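Local coordinates for protein indole-3-acetic acid-amido synthetase GH3.15 (Arabidopsis thaliana, PDB 6E1Q) that joins the auxin precursor indole-3-butyric acid, or the herbicide 4-(2,4-dichlorophenoxy)butanoate, to glutamine through an ATP-dependent ligation, at residues Tyr356-Glu361 with Val379-Asp384; Cys204-Arg209 with Lys288-Lys293. One frame throughout, in Å; residues are numbered along the deposited sequence.

Interaction 1 (Tyr356-Glu361 with Val379-Asp384); sequences YFEFLE and VVDLVD
Phe359 and Leu382 run alongside each other in the same direction, CE1 of the ring 3.5 Å from CD1 of Leu382. CG of Phe359 stands anti to its own carbonyl carbon (chi1 -67°), beside the backbone N; the ring's edge faces the carbonyl oxygen of Val380, which lies near its plane. The same ring is stacked with that of Phe422. An alanine at Phe359 would probably open a gap beside Leu382 and leave Phe422 without its stacking partner. Phe359 and Val380 are the hydrogen-bonded pair of a short antiparallel ladder, Phe359 N to Val380 O and Val380 N to Phe359 O both 2.9 Å. On the face that carries Leu360 and Val379, CD1 of Leu360 meets CG1 of Val379 at 3.8 Å. The ladder ends where residues 382-384 turn into a 3-10 segment; there a water bridges Phe357 O and Leu382 N, alongside a weak direct bond. Beyond it, Tyr356 OH gives a weak bond to Asp381 OD1 (2.7 Å), ring and carboxylate planes 84° apart. Glu358 OE2 sits 4.4 Å from Asp381 OD1, a repulsion that Lys59, salt-bridged to both, would offset. This strand pair belongs to the GH3 central domain, with 379-381 the outermost strand; strand 390-396 flanks 356-361 on its other edge, and helix 24-38 packs on Tyr356 and Leu382.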
ATOM      1  N   TYR A 356     -17.791   4.482 -12.201  1.00 30.06           N
ATOM      2  CA  TYR A 356     -18.710   3.391 -12.517  1.00 30.97           C
ATOM      3  C   TYR A 356     -17.959   2.079 -12.348  1.00 33.62           C
ATOM      4  O   TYR A 356     -16.930   1.862 -12.998  1.00 33.61           O
ATOM      5  CB  TYR A 356     -19.273   3.504 -13.937  1.00 38.28           C
ATOM      6  CG  TYR A 356     -20.341   2.462 -14.239  1.00 36.36           C
ATOM      7  CD1 TYR A 356     -21.629   2.592 -13.730  1.00 32.97           C
ATOM      8  CD2 TYR A 356     -20.053   1.340 -15.014  1.00 36.72           C
ATOM      9  CE1 TYR A 356     -22.602   1.646 -13.994  1.00 40.25           C
ATOM     10  CE2 TYR A 356     -21.025   0.380 -15.281  1.00 40.97           C
ATOM     11  CZ  TYR A 356     -22.302   0.544 -14.771  1.00 43.69           C
ATOM     12  OH  TYR A 356     -23.286  -0.390 -15.023  1.00 42.00           O
ATOM     13  N   PHE A 357     -18.483   1.210 -11.488  1.00 30.68           N
ATOM     14  CA  PHE A 357     -17.748   0.054 -10.986  1.00 29.66           C
ATOM     15  C   PHE A 357     -18.437  -1.227 -11.422  1.00 36.14           C
ATOM     16  O   PHE A 357     -19.590  -1.473 -11.051  1.00 44.69           O
ATOM     17  CB  PHE A 357     -17.646   0.094  -9.461  1.00 28.21           C
ATOM     18  CG  PHE A 357     -16.961   1.319  -8.925  1.00 33.99           C
ATOM     19  CD1 PHE A 357     -15.600   1.497  -9.102  1.00 39.66           C
ATOM     20  CD2 PHE A 357     -17.669   2.278  -8.231  1.00 31.24           C
ATOM     21  CE1 PHE A 357     -14.968   2.622  -8.609  1.00 43.25           C
ATOM     22  CE2 PHE A 357     -17.047   3.383  -7.727  1.00 35.85           C
ATOM     23  CZ  PHE A 357     -15.689   3.564  -7.926  1.00 43.00           C
ATOM     24  N   GLU A 358     -17.734  -2.043 -12.194  1.00 42.26           N
ATOM     25  CA  GLU A 358     -18.170  -3.396 -12.500  1.00 40.50           C
ATOM     26  C   GLU A 358     -17.224  -4.392 -11.847  1.00 41.07           C
ATOM     27  O   GLU A 358     -16.164  -4.036 -11.323  1.00 37.60           O
ATOM     28  CB  GLU A 358     -18.238  -3.625 -14.012  1.00 38.45           C
ATOM     29  CG  GLU A 358     -19.275  -2.753 -14.708  1.00 34.76           C
ATOM     30  CD  GLU A 358     -19.157  -2.830 -16.215  1.00 45.78           C
ATOM     31  OE1 GLU A 358     -18.173  -2.282 -16.761  1.00 42.90           O
ATOM     32  OE2 GLU A 358     -20.042  -3.442 -16.850  1.00 49.19           O
ATOM     33  N   PHE A 359     -17.614  -5.660 -11.872  1.00 35.38           N
ATOM     34  CA  PHE A 359     -16.848  -6.667 -11.148  1.00 34.56           C
ATOM     35  C   PHE A 359     -16.787  -7.938 -11.969  1.00 35.78           C
ATOM     36  O   PHE A 359     -17.818  -8.496 -12.354  1.00 38.25           O
ATOM     37  CB  PHE A 359     -17.435  -6.916  -9.760  1.00 31.60           C
ATOM     38  CG  PHE A 359     -17.299  -5.721  -8.866  1.00 33.22           C
ATOM     39  CD1 PHE A 359     -18.258  -4.720  -8.884  1.00 27.31           C
ATOM     40  CD2 PHE A 359     -16.157  -5.541  -8.096  1.00 32.16           C
ATOM     41  CE1 PHE A 359     -18.103  -3.581  -8.110  1.00 28.27           C
ATOM     42  CE2 PHE A 359     -16.003  -4.418  -7.314  1.00 28.95           C
ATOM     43  CZ  PHE A 359     -16.985  -3.437  -7.324  1.00 28.57           C
ATOM     44  N   LEU A 360     -15.569  -8.372 -12.231  1.00 36.03           N
ATOM     45  CA  LEU A 360     -15.309  -9.592 -12.968  1.00 40.62           C
ATOM     46  C   LEU A 360     -15.164 -10.740 -11.974  1.00 40.74           C
ATOM     47  O   LEU A 360     -14.297 -10.694 -11.088  1.00 36.76           O
ATOM     48  CB  LEU A 360     -14.048  -9.389 -13.807  1.00 40.67           C
ATOM     49  CG  LEU A 360     -13.446 -10.497 -14.647  1.00 51.83           C
ATOM     50  CD1 LEU A 360     -14.522 -11.208 -15.458  1.00 57.69           C
ATOM     51  CD2 LEU A 360     -12.388  -9.857 -15.547  1.00 50.89           C
ATOM     52  N   GLU A 361     -16.030 -11.751 -12.097  1.00 42.08           N
ATOM     53  CA  GLU A 361     -15.912 -12.944 -11.264  1.00 42.16           C
ATOM     54  C   GLU A 361     -14.552 -13.588 -11.479  1.00 41.96           C
ATOM     55  O   GLU A 361     -14.086 -13.714 -12.611  1.00 44.76           O
ATOM     56  CB  GLU A 361     -17.013 -13.955 -11.590  1.00 50.78           C
ATOM     57  CG  GLU A 361     -18.431 -13.485 -11.341  1.00 68.66           C
ATOM     58  CD  GLU A 361     -19.439 -14.625 -11.435  1.00 81.06           C
ATOM     59  OE1 GLU A 361     -19.216 -15.554 -12.238  1.00 84.80           O
ATOM     60  OE2 GLU A 361     -20.452 -14.595 -10.704  1.00 85.49           O
ATOM     61  N   VAL A 379     -19.111 -10.354 -15.975  1.00 52.55           N
ATOM     62  CA  VAL A 379     -18.979  -9.151 -15.163  1.00 52.72           C
ATOM     63  C   VAL A 379     -20.362  -8.698 -14.720  1.00 41.38           C
ATOM     64  O   VAL A 379     -21.330  -8.778 -15.482  1.00 39.54           O
ATOM     65  CB  VAL A 379     -18.234  -8.024 -15.913  1.00 59.56           C
ATOM     66  CG1 VAL A 379     -17.015  -8.588 -16.636  1.00 58.19           C
ATOM     67  CG2 VAL A 379     -19.153  -7.285 -16.872  1.00 60.43           C
ATOM     68  N   VAL A 380     -20.455  -8.249 -13.473  1.00 42.39           N
ATOM     69  CA  VAL A 380     -21.715  -7.813 -12.890  1.00 37.06           C
ATOM     70  C   VAL A 380     -21.580  -6.366 -12.423  1.00 41.13           C
ATOM     71  O   VAL A 380     -20.479  -5.856 -12.197  1.00 35.41           O
ATOM     72  CB  VAL A 380     -22.146  -8.720 -11.726  1.00 45.78           C
ATOM     73  CG1 VAL A 380     -22.199 -10.198 -12.169  1.00 47.23           C
ATOM     74  CG2 VAL A 380     -21.180  -8.571 -10.596  1.00 34.85           C
ATOM     75  N   ASP A 381     -22.727  -5.704 -12.299  1.00 41.87           N
ATOM     76  CA  ASP A 381     -22.804  -4.372 -11.715  1.00 39.38           C
ATOM     77  C   ASP A 381     -22.510  -4.422 -10.217  1.00 32.19           C
ATOM     78  O   ASP A 381     -22.635  -5.461  -9.565  1.00 37.22           O
ATOM     79  CB  ASP A 381     -24.193  -3.768 -11.940  1.00 49.00           C
ATOM     80  CG  ASP A 381     -24.346  -3.136 -13.315  1.00 59.95           C
ATOM     81  OD1 ASP A 381     -23.316  -2.825 -13.954  1.00 57.10           O
ATOM     82  OD2 ASP A 381     -25.502  -2.939 -13.749  1.00 61.17           O
ATOM     83  N   LEU A 382     -22.123  -3.263  -9.674  1.00 36.29           N
ATOM     84  CA  LEU A 382     -21.818  -3.153  -8.247  1.00 32.22           C
ATOM     85  C   LEU A 382     -22.930  -3.732  -7.371  1.00 33.50           C
ATOM     86  O   LEU A 382     -22.657  -4.489  -6.435  1.00 34.73           O
ATOM     87  CB  LEU A 382     -21.562  -1.686  -7.889  1.00 32.59           C
ATOM     88  CG  LEU A 382     -21.394  -1.295  -6.418  1.00 35.80           C
ATOM     89  CD1 LEU A 382     -20.121  -1.863  -5.841  1.00 32.53           C
ATOM     90  CD2 LEU A 382     -21.345   0.213  -6.314  1.00 34.83           C
ATOM     91  N   VAL A 383     -24.192  -3.405  -7.668  1.00 32.89           N
ATOM     92  CA  VAL A 383     -25.289  -3.861  -6.809  1.00 39.50           C
ATOM     93  C   VAL A 383     -25.647  -5.328  -6.994  1.00 40.92           C
ATOM     94  O   VAL A 383     -26.428  -5.868  -6.198  1.00 43.12           O
ATOM     95  CB  VAL A 383     -26.573  -3.046  -7.046  1.00 44.38           C
ATOM     96  CG1 VAL A 383     -26.314  -1.568  -6.784  1.00 38.54           C
ATOM     97  CG2 VAL A 383     -27.090  -3.273  -8.458  1.00 54.36           C
ATOM     98  N   ASP A 384     -25.115  -5.986  -8.023  1.00 38.19           N
ATOM     99  CA  ASP A 384     -25.430  -7.380  -8.330  1.00 37.04           C
ATOM    100  C   ASP A 384     -24.367  -8.352  -7.847  1.00 43.44           C
ATOM    101  O   ASP A 384     -24.444  -9.547  -8.143  1.00 52.36           O
ATOM    102  CB  ASP A 384     -25.623  -7.541  -9.826  1.00 42.81           C
ATOM    103  CG  ASP A 384     -26.797  -6.765 -10.313  1.00 41.20           C
ATOM    104  OD1 ASP A 384     -27.780  -6.684  -9.541  1.00 40.44           O
ATOM    105  OD2 ASP A 384     -26.730  -6.223 -11.434  1.00 48.41           O
TER
HETATM  106  O   HOH W   1     -22.442  -0.749 -11.465  1.00 43.44           O

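Interaction 2 (Cys204-Arg209 with Lys288-Lys293); sequences CGLLER and KRLWPK
Trp291 and Arg209 each reach across to the other segment's backbone, and together they make the tight part of this contact. The indole NE1 of Trp291 gives a nearly straight bond to Gly205 O (2.9 Å, 176° at the hydrogen). The oxygen lies in the indole plane, whereas the N-H arrives from above the plane of the carbonyl. Gly205 has no side chain; a CB there would point toward the indole, close to CZ2. CD2 of Leu206 closes on CZ2 of Trp291 at 3.9 Å, the two side chains crossing at about a right angle. At the other end of the indole, CD1 is 3.6 Å from CB of Arg209.

The bend of the Arg209 chain at chi3 (-72°) places NE at Leu290 O, which CB and CD of the same side chain also approach. Its guanidinium works edge-on as a fork: NE binds Leu290 O (2.8 Å) and NH2 binds Arg289 O (3.0 Å), both oxygens near its plane. These carbonyls belong to the last residues of helix 286-290, so a positive group sits at the C-terminal end of a helix, where the dipole would probably favour it. The contact thus joins two helix ends of the N-terminal domain, 194-207 and 286-290, a domain of the ANL clan of adenylating enzymes. Helix 268-278 lies against Leu206, Arg209 and Leu290, and strand 212-217 against Trp291.

Toward solvent the fit slackens. Pro292, which is exposed, touches Arg209 through CD, 3.6 Å from NH2, the two side chains crossing at about a right angle. A water also links the two backbones, donating to Arg209 O and accepting from Lys293 N at 2.8 Å.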
ATOM      1  N   CYS A 204      11.402  17.105  12.585  1.00 28.82           N
ATOM      2  CA  CYS A 204      10.157  17.873  12.671  1.00 37.31           C
ATOM      3  C   CYS A 204       9.070  17.127  13.445  1.00 33.73           C
ATOM      4  O   CYS A 204       8.354  17.725  14.270  1.00 30.18           O
ATOM      5  CB  CYS A 204       9.664  18.235  11.274  1.00 43.23           C
ATOM      6  SG  CYS A 204      10.755  19.482  10.513  1.00 52.75           S
ATOM      7  N   GLY A 205       8.908  15.831  13.180  1.00 30.24           N
ATOM      8  CA  GLY A 205       7.880  15.084  13.881  1.00 34.30           C
ATOM      9  C   GLY A 205       8.136  15.017  15.374  1.00 29.99           C
ATOM     10  O   GLY A 205       7.202  15.081  16.180  1.00 28.09           O
ATOM     11  N   LEU A 206       9.405  14.865  15.766  1.00 25.20           N
ATOM     12  CA  LEU A 206       9.728  14.820  17.193  1.00 31.93           C
ATOM     13  C   LEU A 206       9.541  16.187  17.841  1.00 33.74           C
ATOM     14  O   LEU A 206       9.048  16.281  18.967  1.00 32.90           O
ATOM     15  CB  LEU A 206      11.163  14.333  17.413  1.00 27.14           C
ATOM     16  CG  LEU A 206      11.469  12.881  17.037  1.00 30.11           C
ATOM     17  CD1 LEU A 206      12.979  12.694  17.024  1.00 26.81           C
ATOM     18  CD2 LEU A 206      10.812  11.937  18.044  1.00 27.85           C
ATOM     19  N   LEU A 207       9.961  17.254  17.159  1.00 31.87           N
ATOM     20  CA  LEU A 207       9.756  18.594  17.707  1.00 34.39           C
ATOM     21  C   LEU A 207       8.278  18.882  17.931  1.00 40.91           C
ATOM     22  O   LEU A 207       7.918  19.554  18.903  1.00 36.47           O
ATOM     23  CB  LEU A 207      10.362  19.644  16.778  1.00 36.62           C
ATOM     24  CG  LEU A 207      11.889  19.863  16.826  1.00 38.28           C
ATOM     25  CD1 LEU A 207      12.348  20.533  15.546  1.00 31.95           C
ATOM     26  CD2 LEU A 207      12.288  20.731  18.024  1.00 34.01           C
ATOM     27  N   GLU A 208       7.407  18.354  17.068  1.00 35.18           N
ATOM     28  CA  GLU A 208       5.977  18.612  17.145  1.00 36.80           C
ATOM     29  C   GLU A 208       5.213  17.514  17.877  1.00 40.68           C
ATOM     30  O   GLU A 208       3.985  17.448  17.757  1.00 40.99           O
ATOM     31  CB  GLU A 208       5.405  18.786  15.735  1.00 37.06           C
ATOM     32  CG  GLU A 208       5.851  20.062  15.074  1.00 52.58           C
ATOM     33  CD  GLU A 208       5.369  21.288  15.839  1.00 69.09           C
ATOM     34  OE1 GLU A 208       4.155  21.579  15.757  1.00 72.73           O
ATOM     35  OE2 GLU A 208       6.196  21.944  16.518  1.00 71.16           O
ATOM     36  N   ARG A 209       5.900  16.672  18.656  1.00 32.30           N
ATOM     37  CA  ARG A 209       5.251  15.464  19.176  1.00 35.01           C
ATOM     38  C   ARG A 209       4.017  15.783  20.024  1.00 39.62           C
ATOM     39  O   ARG A 209       3.084  14.969  20.111  1.00 34.17           O
ATOM     40  CB  ARG A 209       6.262  14.630  19.975  1.00 33.10           C
ATOM     41  CG  ARG A 209       6.759  15.299  21.255  1.00 26.00           C
ATOM     42  CD  ARG A 209       7.903  14.526  21.868  1.00 37.57           C
ATOM     43  NE  ARG A 209       7.504  13.249  22.480  1.00 41.86           N
ATOM     44  CZ  ARG A 209       7.406  13.044  23.793  1.00 41.00           C
ATOM     45  NH1 ARG A 209       7.668  14.026  24.646  1.00 39.86           N
ATOM     46  NH2 ARG A 209       7.062  11.855  24.258  1.00 38.14           N
ATOM     47  N   LYS A 288       3.897   4.931  20.436  1.00 35.61           N
ATOM     48  CA  LYS A 288       3.065   5.663  21.380  1.00 32.48           C
ATOM     49  C   LYS A 288       3.909   6.482  22.337  1.00 38.94           C
ATOM     50  O   LYS A 288       3.511   7.580  22.737  1.00 33.14           O
ATOM     51  CB  LYS A 288       2.167   4.716  22.176  1.00 29.32           C
ATOM     52  CG  LYS A 288       0.917   5.417  22.701  1.00 36.40           C
ATOM     53  CD  LYS A 288       0.573   4.989  24.106  1.00 50.50           C
ATOM     54  CE  LYS A 288      -0.930   5.120  24.349  1.00 63.28           C
ATOM     55  NZ  LYS A 288      -1.492   6.403  23.814  1.00 65.36           N
ATOM     56  N   ARG A 289       5.059   5.955  22.752  1.00 34.75           N
ATOM     57  CA  ARG A 289       5.864   6.700  23.713  1.00 41.15           C
ATOM     58  C   ARG A 289       6.443   7.961  23.085  1.00 41.40           C
ATOM     59  O   ARG A 289       6.545   8.994  23.749  1.00 34.91           O
ATOM     60  CB  ARG A 289       6.960   5.800  24.291  1.00 39.42           C
ATOM     61  CG  ARG A 289       6.350   4.660  25.078  1.00 38.76           C
ATOM     62  CD  ARG A 289       7.349   3.888  25.884  1.00 38.65           C
ATOM     63  NE  ARG A 289       8.100   2.931  25.080  1.00 31.80           N
ATOM     64  CZ  ARG A 289       9.387   3.072  24.772  1.00 38.83           C
ATOM     65  NH1 ARG A 289      10.060   4.144  25.189  1.00 35.52           N
ATOM     66  NH2 ARG A 289      10.003   2.139  24.052  1.00 37.91           N
ATOM     67  N   LEU A 290       6.799   7.905  21.797  1.00 32.42           N
ATOM     68  CA  LEU A 290       7.312   9.091  21.123  1.00 28.60           C
ATOM     69  C   LEU A 290       6.194  10.067  20.762  1.00 38.65           C
ATOM     70  O   LEU A 290       6.387  11.289  20.824  1.00 34.62           O
ATOM     71  CB  LEU A 290       8.083   8.679  19.874  1.00 26.12           C
ATOM     72  CG  LEU A 290       9.421   7.987  20.153  1.00 33.97           C
ATOM     73  CD1 LEU A 290      10.159   7.726  18.863  1.00 28.39           C
ATOM     74  CD2 LEU A 290      10.291   8.841  21.076  1.00 34.90           C
ATOM     75  N   TRP A 291       5.014   9.555  20.397  1.00 34.94           N
ATOM     76  CA  TRP A 291       3.868  10.390  20.052  1.00 33.33           C
ATOM     77  C   TRP A 291       2.703  10.006  20.965  1.00 31.78           C
ATOM     78  O   TRP A 291       1.744   9.349  20.537  1.00 30.64           O
ATOM     79  CB  TRP A 291       3.569  10.275  18.556  1.00 31.71           C
ATOM     80  CG  TRP A 291       4.683  10.910  17.763  1.00 28.26           C
ATOM     81  CD1 TRP A 291       4.899  12.261  17.599  1.00 27.02           C
ATOM     82  CD2 TRP A 291       5.768  10.251  17.092  1.00 27.96           C
ATOM     83  NE1 TRP A 291       6.033  12.471  16.862  1.00 27.49           N
ATOM     84  CE2 TRP A 291       6.590  11.259  16.538  1.00 28.73           C
ATOM     85  CE3 TRP A 291       6.128   8.909  16.903  1.00 29.40           C
ATOM     86  CZ2 TRP A 291       7.744  10.966  15.795  1.00 29.20           C
ATOM     87  CZ3 TRP A 291       7.275   8.619  16.169  1.00 31.42           C
ATOM     88  CH2 TRP A 291       8.075   9.642  15.627  1.00 27.33           C
ATOM     89  N   PRO A 292       2.756  10.417  22.239  1.00 38.43           N
ATOM     90  CA  PRO A 292       1.767   9.947  23.227  1.00 36.30           C
ATOM     91  C   PRO A 292       0.374  10.530  23.048  1.00 42.52           C
ATOM     92  O   PRO A 292      -0.577  10.010  23.651  1.00 42.74           O
ATOM     93  CB  PRO A 292       2.381  10.378  24.564  1.00 32.22           C
ATOM     94  CG  PRO A 292       3.188  11.591  24.211  1.00 41.73           C
ATOM     95  CD  PRO A 292       3.785  11.275  22.855  1.00 41.47           C
ATOM     96  N   LYS A 293       0.209  11.568  22.235  1.00 38.67           N
ATOM     97  CA  LYS A 293      -1.122  12.058  21.913  1.00 45.08           C
ATOM     98  C   LYS A 293      -1.667  11.502  20.600  1.00 44.24           C
ATOM     99  O   LYS A 293      -2.784  11.861  20.209  1.00 38.11           O
ATOM    100  CB  LYS A 293      -1.121  13.584  21.891  1.00 44.42           C
ATOM    101  CG  LYS A 293      -0.891  14.168  23.277  1.00 52.37           C
ATOM    102  CD  LYS A 293      -0.619  15.658  23.227  1.00 59.57           C
ATOM    103  CE  LYS A 293      -0.847  16.314  24.582  1.00 64.00           C
ATOM    104  NZ  LYS A 293      -1.352  17.700  24.393  1.00 71.02           N
TER
HETATM  105  O   HOH W   2       1.502  12.586  19.965  1.00 32.74           O

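How the interactions relate
Interactions 1 and 2 lie on opposite sides of the chain's centre, their centres 44 Å apart and their nearest atoms about 32 Å, so neither touches the other. Along the chain, both segments of interaction 2, in the N-terminal domain, come before those of interaction 1, in the central domain. Neither contact lines the herbicide pocket: the side chain of Phe357 is about 11 Å, and that of Trp291 about 12 Å, from a bound (2,4-dichlorophenoxy)acetic acid. Interaction 1 is the nearer to known binding residues, with Phe357 about 7 Å from substrate-binding Phe332 and Phe359 about 7 Å from ATP-binding Tyr326, side chain to side chain. Interaction 2 lies away from such sites.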